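Local atomic coordinates of flavin-containing monooxygenase (Allium sativum, PDB entry 6WPU), a protein that probably catalyses the FAD-dependent S-oxygenation of S-allyl-L-cysteine, a step toward the flavour precursors of garlic. Residues 315-329 with 364-378. Sequence-based numbering, arbitrary orientation.
Sequences RVGPLYKHVFPPLLA and LPTKKEMMEDVEAYY. With SO4 (sulfate ion), chain F.
The loop after strand 315-317 packs against helix 367-383 chiefly through Tyr320, which meets Leu364, Pro365, Met370, Asp373 and Val374. With CG anti to the backbone N (chi1 174°), the Tyr320 ring is laid against the helix: Met370 CG sits 3.8 Å from the ring centroid over one face, its SD lying obliquely, a Met-aromatic contact. Lys321 CG covers the opposite face, while Asp373 OD2 comes to the edge, 3.3 Å from Tyr320 CE1. That carboxylate also meets Lys321 NZ in a weak salt bridge. Replacing Tyr320 by an alanine would probably open a gap between Met370 and Lys321 and leave Pro365 without the ring it packs on. Tyr320 O accepts from Val323 N and Phe324 N, a classic beta bulge. Toward the helix start, Leu364 CD1 stands over the Phe324 ring, 4.0 Å from its centroid, and Met371 CE rests 3.7 Å from Pro326 CB. Farther along, the Arg315 guanidinium lies flat on Tyr378, Arg315 CZ 3.6 Å from the centroid of the Tyr378 ring and the planes 1° apart; a bend at chi3 (-70°) lays it there, and Arg315 NE is hydrogen-bonded to Thr391 OG1. Val374 CG1 backs the other face of Tyr378, whose OH shares a water with Val316 O and Leu319 N. The Val316 side chain lies about 12 Å from the FAD: this is loop-on-helix packing, apolar with one salt bridge and a cation-pi stack at one end, beside the flavin-binding part of the monooxygenase fold.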
loop_
_atom_site.group_PDB
_atom_site.type_symbol
_atom_site.label_atom_id
_atom_site.label_comp_id
_atom_site.label_asym_id
_atom_site.label_seq_id
_atom_site.Cartn_x
_atom_site.Cartn_y
_atom_site.Cartn_z
ATOM N N ARG A 315 12.928 1.999 6.509
ATOM C CA ARG A 315 13.668 2.868 5.595
ATOM C C ARG A 315 14.314 1.980 4.531
ATOM O O ARG A 315 15.182 1.152 4.840
ATOM C CB ARG A 315 14.716 3.701 6.323
ATOM C CG ARG A 315 15.695 4.371 5.376
ATOM C CD ARG A 315 16.669 5.245 6.142
ATOM N NE ARG A 315 16.008 6.431 6.689
ATOM C CZ ARG A 315 16.630 7.358 7.409
ATOM N NH1 ARG A 315 17.916 7.225 7.687
ATOM N NH2 ARG A 315 15.972 8.420 7.832
ATOM N N VAL A 316 13.857 2.121 3.294
ATOM C CA VAL A 316 14.403 1.369 2.169
ATOM C C VAL A 316 15.436 2.231 1.461
ATOM O O VAL A 316 15.176 3.398 1.147
ATOM C CB VAL A 316 13.300 0.956 1.183
ATOM C CG1 VAL A 316 13.916 0.196 0.010
ATOM C CG2 VAL A 316 12.236 0.137 1.864
ATOM N N GLY A 317 16.601 1.665 1.190
ATOM C CA GLY A 317 17.490 2.289 0.240
ATOM C C GLY A 317 18.946 2.325 0.644
ATOM O O GLY A 317 19.483 1.361 1.198
ATOM N N PRO A 318 19.616 3.464 0.396
ATOM C CA PRO A 318 19.070 4.760 -0.058
ATOM C C PRO A 318 18.372 4.763 -1.434
ATOM O O PRO A 318 18.807 4.062 -2.363
ATOM C CB PRO A 318 20.310 5.665 -0.082
ATOM C CG PRO A 318 21.471 4.737 -0.177
ATOM C CD PRO A 318 21.067 3.534 0.621
ATOM N N LEU A 319 17.271 5.516 -1.531
ATOM C CA LEU A 319 16.471 5.610 -2.750
ATOM C C LEU A 319 16.287 7.075 -3.103
ATOM O O LEU A 319 15.705 7.840 -2.324
ATOM C CB LEU A 319 15.103 4.946 -2.598
ATOM C CG LEU A 319 15.052 3.431 -2.410
ATOM C CD1 LEU A 319 13.608 2.963 -2.379
ATOM C CD2 LEU A 319 15.855 2.729 -3.501
ATOM N N TYR A 320 16.776 7.457 -4.277
ATOM C CA TYR A 320 16.606 8.817 -4.753
ATOM C C TYR A 320 15.145 9.014 -5.133
ATOM O O TYR A 320 14.599 8.231 -5.924
ATOM C CB TYR A 320 17.540 9.066 -5.939
ATOM C CG TYR A 320 17.350 10.398 -6.602
ATOM C CD1 TYR A 320 17.535 11.596 -5.893
ATOM C CD2 TYR A 320 16.972 10.468 -7.938
ATOM C CE1 TYR A 320 17.358 12.827 -6.515
ATOM C CE2 TYR A 320 16.786 11.686 -8.565
ATOM C CZ TYR A 320 16.985 12.861 -7.857
ATOM O OH TYR A 320 16.801 14.059 -8.505
ATOM N N LYS A 321 14.501 10.021 -4.527
ATOM C CA LYS A 321 13.074 10.300 -4.739
ATOM C C LYS A 321 12.211 9.066 -4.459
ATOM O O LYS A 321 11.154 8.881 -5.068
ATOM C CB LYS A 321 12.820 10.828 -6.158
ATOM C CG LYS A 321 13.638 12.065 -6.531
ATOM C CD LYS A 321 13.443 13.171 -5.491
ATOM C CE LYS A 321 14.059 14.480 -5.959
ATOM N NZ LYS A 321 14.088 15.491 -4.879
ATOM N N HIS A 322 12.667 8.207 -3.539
ATOM C CA HIS A 322 11.968 6.985 -3.127
ATOM C C HIS A 322 11.904 5.935 -4.237
ATOM O O HIS A 322 11.114 4.981 -4.143
ATOM C CB HIS A 322 10.535 7.263 -2.620
ATOM C CG HIS A 322 10.432 8.384 -1.626
ATOM N ND1 HIS A 322 10.705 8.222 -0.282
ATOM C CD2 HIS A 322 10.042 9.674 -1.775
ATOM C CE1 HIS A 322 10.515 9.368 0.348
ATOM N NE2 HIS A 322 10.108 10.265 -0.532
ATOM N N VAL A 323 12.736 6.064 -5.277
ATOM C CA VAL A 323 12.595 5.241 -6.471
ATOM C C VAL A 323 13.902 4.551 -6.852
ATOM O O VAL A 323 13.924 3.333 -7.061
ATOM C CB VAL A 323 12.058 6.092 -7.644
ATOM C CG1 VAL A 323 12.214 5.353 -8.986
ATOM C CG2 VAL A 323 10.598 6.430 -7.415
ATOM N N PHE A 324 14.991 5.325 -6.968
ATOM C CA PHE A 324 16.239 4.897 -7.604
ATOM C C PHE A 324 17.353 4.694 -6.586
ATOM O O PHE A 324 17.781 5.668 -5.953
ATOM C CB PHE A 324 16.698 5.939 -8.630
ATOM C CG PHE A 324 15.945 5.926 -9.920
ATOM C CD1 PHE A 324 16.047 4.850 -10.798
ATOM C CD2 PHE A 324 15.176 7.019 -10.295
ATOM C CE1 PHE A 324 15.370 4.851 -12.023
ATOM C CE2 PHE A 324 14.503 7.033 -11.521
ATOM C CZ PHE A 324 14.604 5.940 -12.387
ATOM N N PRO A 325 17.900 3.494 -6.437
ATOM C CA PRO A 325 19.166 3.341 -5.698
ATOM C C PRO A 325 20.286 4.059 -6.427
ATOM O O PRO A 325 20.590 3.720 -7.581
ATOM C CB PRO A 325 19.399 1.820 -5.687
ATOM C CG PRO A 325 18.069 1.203 -6.056
ATOM C CD PRO A 325 17.379 2.217 -6.942
ATOM N N PRO A 326 20.913 5.067 -5.798
ATOM C CA PRO A 326 21.875 5.904 -6.539
ATOM C C PRO A 326 22.966 5.111 -7.234
ATOM O O PRO A 326 23.278 5.401 -8.393
ATOM C CB PRO A 326 22.441 6.825 -5.452
ATOM C CG PRO A 326 21.321 6.933 -4.441
ATOM C CD PRO A 326 20.701 5.555 -4.419
ATOM N N LEU A 327 23.531 4.096 -6.575
ATOM C CA LEU A 327 24.621 3.343 -7.185
ATOM C C LEU A 327 24.156 2.430 -8.312
ATOM O O LEU A 327 24.978 2.040 -9.138
ATOM C CB LEU A 327 25.350 2.521 -6.125
ATOM C CG LEU A 327 26.181 3.379 -5.178
ATOM C CD1 LEU A 327 26.931 2.524 -4.166
ATOM C CD2 LEU A 327 27.128 4.256 -5.992
ATOM N N LEU A 328 22.872 2.086 -8.371
ATOM C CA LEU A 328 22.357 1.137 -9.347
ATOM C C LEU A 328 21.357 1.768 -10.308
ATOM O O LEU A 328 20.677 1.043 -11.038
ATOM C CB LEU A 328 21.701 -0.049 -8.633
ATOM C CG LEU A 328 22.571 -0.859 -7.675
ATOM C CD1 LEU A 328 21.707 -1.825 -6.875
ATOM C CD2 LEU A 328 23.627 -1.603 -8.462
ATOM N N ALA A 329 21.244 3.091 -10.319
ATOM C CA ALA A 329 20.259 3.776 -11.146
ATOM C C ALA A 329 20.813 3.984 -12.549
ATOM O O ALA A 329 22.002 4.275 -12.701
ATOM C CB ALA A 329 19.895 5.131 -10.544
ATOM N N LEU A 364 18.916 11.685 -15.206
ATOM C CA LEU A 364 19.083 11.672 -13.758
ATOM C C LEU A 364 20.315 12.487 -13.379
ATOM O O LEU A 364 21.180 12.733 -14.220
ATOM C CB LEU A 364 19.229 10.231 -13.257
ATOM C CG LEU A 364 17.971 9.362 -13.240
ATOM C CD1 LEU A 364 18.292 7.905 -12.876
ATOM C CD2 LEU A 364 16.943 9.952 -12.259
ATOM N N PRO A 365 20.433 12.942 -12.123
ATOM C CA PRO A 365 21.697 13.567 -11.699
ATOM C C PRO A 365 22.819 12.541 -11.671
ATOM O O PRO A 365 22.570 11.353 -11.898
ATOM C CB PRO A 365 21.386 14.086 -10.282
ATOM C CG PRO A 365 19.907 14.025 -10.139
ATOM C CD PRO A 365 19.453 12.896 -11.025
ATOM N N THR A 366 24.044 12.963 -11.363
ATOM C CA THR A 366 25.104 11.988 -11.153
ATOM C C THR A 366 24.816 11.143 -9.913
ATOM O O THR A 366 24.019 11.508 -9.044
ATOM C CB THR A 366 26.462 12.675 -10.992
ATOM O OG1 THR A 366 26.517 13.333 -9.723
ATOM C CG2 THR A 366 26.703 13.697 -12.099
ATOM N N LYS A 367 25.483 9.989 -9.838
ATOM C CA LYS A 367 25.337 9.122 -8.674
ATOM C C LYS A 367 25.648 9.871 -7.388
ATOM O O LYS A 367 24.947 9.712 -6.379
ATOM C CB LYS A 367 26.249 7.905 -8.801
ATOM C CG LYS A 367 25.842 6.927 -9.884
ATOM C CD LYS A 367 26.774 5.730 -9.911
ATOM C CE LYS A 367 26.398 4.756 -11.028
ATOM N NZ LYS A 367 26.837 5.261 -12.363
ATOM N N LYS A 368 26.706 10.683 -7.404
ATOM C CA LYS A 368 27.069 11.456 -6.221
ATOM C C LYS A 368 25.976 12.454 -5.865
ATOM O O LYS A 368 25.639 12.623 -4.688
ATOM C CB LYS A 368 28.401 12.171 -6.455
ATOM C CG LYS A 368 29.018 12.787 -5.204
ATOM C CD LYS A 368 30.161 13.740 -5.561
ATOM C CE LYS A 368 30.780 14.343 -4.309
ATOM N NZ LYS A 368 29.963 14.004 -3.106
ATOM N N GLU A 369 25.404 13.124 -6.869
ATOM C CA GLU A 369 24.339 14.082 -6.594
ATOM C C GLU A 369 23.095 13.387 -6.065
ATOM O O GLU A 369 22.453 13.880 -5.127
ATOM C CB GLU A 369 24.012 14.878 -7.851
ATOM C CG GLU A 369 24.945 16.064 -8.070
ATOM C CD GLU A 369 25.123 16.397 -9.541
ATOM O OE1 GLU A 369 24.611 15.644 -10.406
ATOM O OE2 GLU A 369 25.787 17.412 -9.832
ATOM N N MET A 370 22.735 12.242 -6.649
ATOM C CA MET A 370 21.610 11.491 -6.107
ATOM C C MET A 370 21.878 11.076 -4.669
ATOM O O MET A 370 20.998 11.189 -3.806
ATOM C CB MET A 370 21.315 10.267 -6.972
ATOM C CG MET A 370 20.654 10.615 -8.296
ATOM S SD MET A 370 20.093 9.137 -9.162
ATOM C CE MET A 370 21.631 8.602 -9.944
ATOM N N MET A 371 23.094 10.605 -4.388
ATOM C CA MET A 371 23.408 10.164 -3.039
ATOM C C MET A 371 23.410 11.338 -2.061
ATOM O O MET A 371 22.955 11.198 -0.920
ATOM C CB MET A 371 24.746 9.427 -3.029
ATOM C CG MET A 371 25.061 8.786 -1.690
ATOM S SD MET A 371 23.829 7.558 -1.174
ATOM C CE MET A 371 24.257 6.203 -2.275
ATOM N N GLU A 372 23.888 12.509 -2.496
ATOM C CA GLU A 372 23.827 13.701 -1.655
ATOM C C GLU A 372 22.387 14.114 -1.386
ATOM O O GLU A 372 22.065 14.585 -0.286
ATOM C CB GLU A 372 24.590 14.853 -2.309
ATOM C CG GLU A 372 26.082 14.647 -2.327
ATOM C CD GLU A 372 26.827 15.706 -3.127
ATOM O OE1 GLU A 372 26.188 16.448 -3.913
ATOM O OE2 GLU A 372 28.063 15.794 -2.965
ATOM N N ASP A 373 21.504 13.941 -2.372
ATOM C CA ASP A 373 20.106 14.306 -2.170
ATOM C C ASP A 373 19.457 13.432 -1.098
ATOM O O ASP A 373 18.730 13.932 -0.231
ATOM C CB ASP A 373 19.351 14.206 -3.491
ATOM C CG ASP A 373 17.997 14.873 -3.434
ATOM O OD1 ASP A 373 17.942 16.102 -3.250
ATOM O OD2 ASP A 373 16.980 14.168 -3.570
ATOM N N VAL A 374 19.712 12.122 -1.136
ATOM C CA VAL A 374 19.163 11.241 -0.113
ATOM C C VAL A 374 19.705 11.616 1.256
ATOM O O VAL A 374 18.962 11.647 2.245
ATOM C CB VAL A 374 19.470 9.773 -0.447
ATOM C CG1 VAL A 374 18.924 8.877 0.649
ATOM C CG2 VAL A 374 18.872 9.403 -1.794
ATOM N N GLU A 375 21.011 11.887 1.339
ATOM C CA GLU A 375 21.617 12.245 2.617
ATOM C C GLU A 375 21.042 13.546 3.148
ATOM O O GLU A 375 20.814 13.684 4.357
ATOM C CB GLU A 375 23.137 12.337 2.472
ATOM C CG GLU A 375 23.814 10.966 2.485
ATOM C CD GLU A 375 25.222 10.958 1.888
ATOM O OE1 GLU A 375 25.682 12.010 1.381
ATOM O OE2 GLU A 375 25.866 9.885 1.920
ATOM N N ALA A 376 20.793 14.513 2.259
ATOM C CA ALA A 376 20.152 15.757 2.679
ATOM C C ALA A 376 18.764 15.490 3.239
ATOM O O ALA A 376 18.364 16.080 4.252
ATOM C CB ALA A 376 20.071 16.730 1.504
ATOM N N TYR A 377 18.013 14.597 2.591
ATOM C CA TYR A 377 16.685 14.261 3.083
ATOM C C TYR A 377 16.765 13.614 4.465
ATOM O O TYR A 377 16.011 13.984 5.368
ATOM C CB TYR A 377 15.973 13.355 2.076
ATOM C CG TYR A 377 14.581 12.955 2.493
ATOM C CD1 TYR A 377 13.549 13.883 2.551
ATOM C CD2 TYR A 377 14.296 11.648 2.821
ATOM C CE1 TYR A 377 12.267 13.512 2.945
ATOM C CE2 TYR A 377 13.024 11.267 3.207
ATOM C CZ TYR A 377 12.012 12.199 3.266
ATOM O OH TYR A 377 10.749 11.782 3.652
ATOM N N TYR A 378 17.690 12.664 4.653
ATOM C CA TYR A 378 17.830 11.994 5.946
ATOM C C TYR A 378 18.173 12.988 7.048
ATOM O O TYR A 378 17.744 12.830 8.198
ATOM C CB TYR A 378 18.912 10.916 5.873
ATOM C CG TYR A 378 18.560 9.678 5.075
ATOM C CD1 TYR A 378 17.265 9.451 4.616
ATOM C CD2 TYR A 378 19.528 8.721 4.802
ATOM C CE1 TYR A 378 16.948 8.293 3.893
ATOM C CE2 TYR A 378 19.229 7.577 4.084
ATOM C CZ TYR A 378 17.941 7.365 3.632
ATOM O OH TYR A 378 17.663 6.217 2.928
HETATM S S SO4 F . 28.051 9.319 -12.602
HETATM O O1 SO4 F . 28.320 9.250 -11.170
HETATM O O2 SO4 F . 26.657 9.677 -12.840
HETATM O O3 SO4 F . 28.897 10.352 -13.193
HETATM O O4 SO4 F . 28.336 8.007 -13.197
HETATM O O HOH W 1 17.599 10.438 9.313
HETATM O O HOH W 2 15.645 6.075 1.021
#